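Ileal bile acid-binding protein (Danio rerio, PDB 3ELX) binds the bile acid cholate and probably carries bile acids, perhaps also fatty acids, in the cytoplasm as a small member of the calycin superfamily. Local coordinates at residues Q55-P58 against N59-V63. Sequence-based numbering, arbitrary orientation.
Sequences QYYP and NNHVV
Tyr57 and Val63 meet near the turn of the beta hairpin that joins strands 50-57 and 61-68 in the antiparallel beta-barrel of the fatty-acid binding protein fold. The strands run antiparallel, with Gln55 and Val63 as a hydrogen-bonded pair: Gln55 N gives its hydrogen to Val63 O at 2.8 Å, and Val63 N returns one to Gln55 O at 2.9 Å. On the face that carries Gln55, Tyr57, His61 and Val63, the ring of Tyr57 crosses the valine obliquely, its CD2 lying 3.7 Å from Val63 CG2. Tyr57 CG is anti to its own carbonyl carbon (chi1 -75°), which sends the ring back along its strand until OH makes a weak hydrogen bond to Gln55 OE1. Beside Tyr57, the His61 imidazole points the same way, its CD2 3.7 Å from Tyr57 CB, while NE2 is hydrogen-bonded to Val78 O. Gln55 and Tyr57 belong to two separate cholate sites seen crystallographically in this protein, consistent with a ligand-binding role for this face; no cholate is bound here. Replacing Tyr57 by an alanine would probably open a gap on one side of Val63 CG2, leaving the His61 ring beside it, and cost Gln55 OE1 its weak bond. On the other face, Val62 CG2 packs 3.8 Å from Tyr56 CD1, and the Tyr56 hydroxyl is hydrogen-bonded to Glu43 OE1. Pro58 starts the turn: its CD lies in plane at the edge of the Tyr57 ring, its side chain touches Phe38, and its O accepts a hydrogen bond from His61 N at 3.3 Å, from well above the carbonyl plane. One water bridges the bend, donating to Tyr57 O at 3.1 Å and accepting from Asn60 N at 2.9 Å.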
loop_
_atom_site.group_PDB
_atom_site.type_symbol
_atom_site.label_atom_id
_atom_site.label_comp_id
_atom_site.label_asym_id
_atom_site.label_seq_id
_atom_site.Cartn_x
_atom_site.Cartn_y
_atom_site.Cartn_z
ATOM N N GLN A 55 -5.214 0.074 6.607
ATOM C CA GLN A 55 -5.277 1.368 5.930
ATOM C C GLN A 55 -6.650 1.975 6.134
ATOM O O GLN A 55 -7.678 1.315 5.932
ATOM C CB GLN A 55 -4.992 1.243 4.424
ATOM C CG GLN A 55 -3.623 0.664 4.110
ATOM C CD GLN A 55 -3.463 0.357 2.636
ATOM O OE1 GLN A 55 -4.353 -0.216 2.012
ATOM N NE2 GLN A 55 -2.324 0.727 2.074
ATOM N N TYR A 56 -6.657 3.249 6.513
ATOM C CA TYR A 56 -7.879 3.966 6.815
ATOM C C TYR A 56 -8.287 4.857 5.650
ATOM O O TYR A 56 -7.909 6.029 5.572
ATOM C CB TYR A 56 -7.695 4.774 8.104
ATOM C CG TYR A 56 -7.498 3.891 9.319
ATOM C CD1 TYR A 56 -8.585 3.483 10.085
ATOM C CD2 TYR A 56 -6.222 3.450 9.697
ATOM C CE1 TYR A 56 -8.428 2.667 11.199
ATOM C CE2 TYR A 56 -6.048 2.634 10.819
ATOM C CZ TYR A 56 -7.156 2.242 11.566
ATOM O OH TYR A 56 -7.017 1.416 12.672
ATOM N N TYR A 57 -9.048 4.274 4.734
ATOM C CA TYR A 57 -9.516 4.996 3.560
ATOM C C TYR A 57 -10.708 5.894 3.897
ATOM O O TYR A 57 -11.265 5.809 5.007
ATOM C CB TYR A 57 -9.857 4.018 2.431
ATOM C CG TYR A 57 -8.635 3.458 1.756
ATOM C CD1 TYR A 57 -8.011 4.152 0.705
ATOM C CD2 TYR A 57 -8.098 2.249 2.157
ATOM C CE1 TYR A 57 -6.873 3.647 0.085
ATOM C CE2 TYR A 57 -6.969 1.727 1.534
ATOM C CZ TYR A 57 -6.360 2.435 0.508
ATOM O OH TYR A 57 -5.233 1.928 -0.104
ATOM N N PRO A 58 -11.100 6.775 2.956
ATOM C CA PRO A 58 -12.234 7.655 3.238
ATOM C C PRO A 58 -13.530 6.916 3.583
ATOM O O PRO A 58 -13.708 5.737 3.234
ATOM C CB PRO A 58 -12.411 8.435 1.927
ATOM C CG PRO A 58 -11.021 8.415 1.314
ATOM C CD PRO A 58 -10.512 7.045 1.629
ATOM N N ASN A 59 -14.428 7.623 4.261
ATOM C CA ASN A 59 -15.761 7.090 4.580
ATOM C C ASN A 59 -15.709 5.816 5.415
ATOM O O ASN A 59 -16.529 4.897 5.251
ATOM C CB ASN A 59 -16.591 6.904 3.296
ATOM C CG ASN A 59 -16.839 8.207 2.589
ATOM O OD1 ASN A 59 -17.336 9.153 3.183
ATOM N ND2 ASN A 59 -16.509 8.258 1.302
ATOM N N ASN A 60 -14.733 5.768 6.323
ATOM C CA ASN A 60 -14.618 4.665 7.277
ATOM C C ASN A 60 -14.402 3.311 6.615
ATOM O O ASN A 60 -14.802 2.279 7.140
ATOM C CB ASN A 60 -15.837 4.634 8.205
ATOM C CG ASN A 60 -16.007 5.930 8.958
ATOM O OD1 ASN A 60 -15.100 6.359 9.671
ATOM N ND2 ASN A 60 -17.154 6.582 8.779
ATOM N N HIS A 61 -13.749 3.345 5.457
ATOM C CA HIS A 61 -13.345 2.151 4.737
ATOM C C HIS A 61 -12.001 1.705 5.292
ATOM O O HIS A 61 -10.969 2.302 4.988
ATOM C CB HIS A 61 -13.252 2.497 3.251
ATOM C CG HIS A 61 -12.823 1.359 2.378
ATOM N ND1 HIS A 61 -13.152 0.045 2.637
ATOM C CD2 HIS A 61 -12.136 1.354 1.211
ATOM C CE1 HIS A 61 -12.637 -0.726 1.695
ATOM N NE2 HIS A 61 -12.020 0.043 0.817
ATOM N N VAL A 62 -12.018 0.673 6.128
ATOM C CA VAL A 62 -10.772 0.160 6.705
ATOM C C VAL A 62 -10.366 -1.112 5.972
ATOM O O VAL A 62 -11.147 -2.063 5.879
ATOM C CB VAL A 62 -10.899 -0.078 8.224
ATOM C CG1 VAL A 62 -9.571 -0.527 8.810
ATOM C CG2 VAL A 62 -11.373 1.183 8.921
ATOM N N VAL A 63 -9.149 -1.122 5.441
ATOM C CA VAL A 63 -8.656 -2.289 4.711
ATOM C C VAL A 63 -7.567 -2.893 5.570
ATOM O O VAL A 63 -6.592 -2.225 5.857
ATOM C CB VAL A 63 -8.093 -1.902 3.331
ATOM C CG1 VAL A 63 -7.514 -3.130 2.606
ATOM C CG2 VAL A 63 -9.168 -1.255 2.482
HETATM O O HOH W 1 -12.687 7.728 6.941
#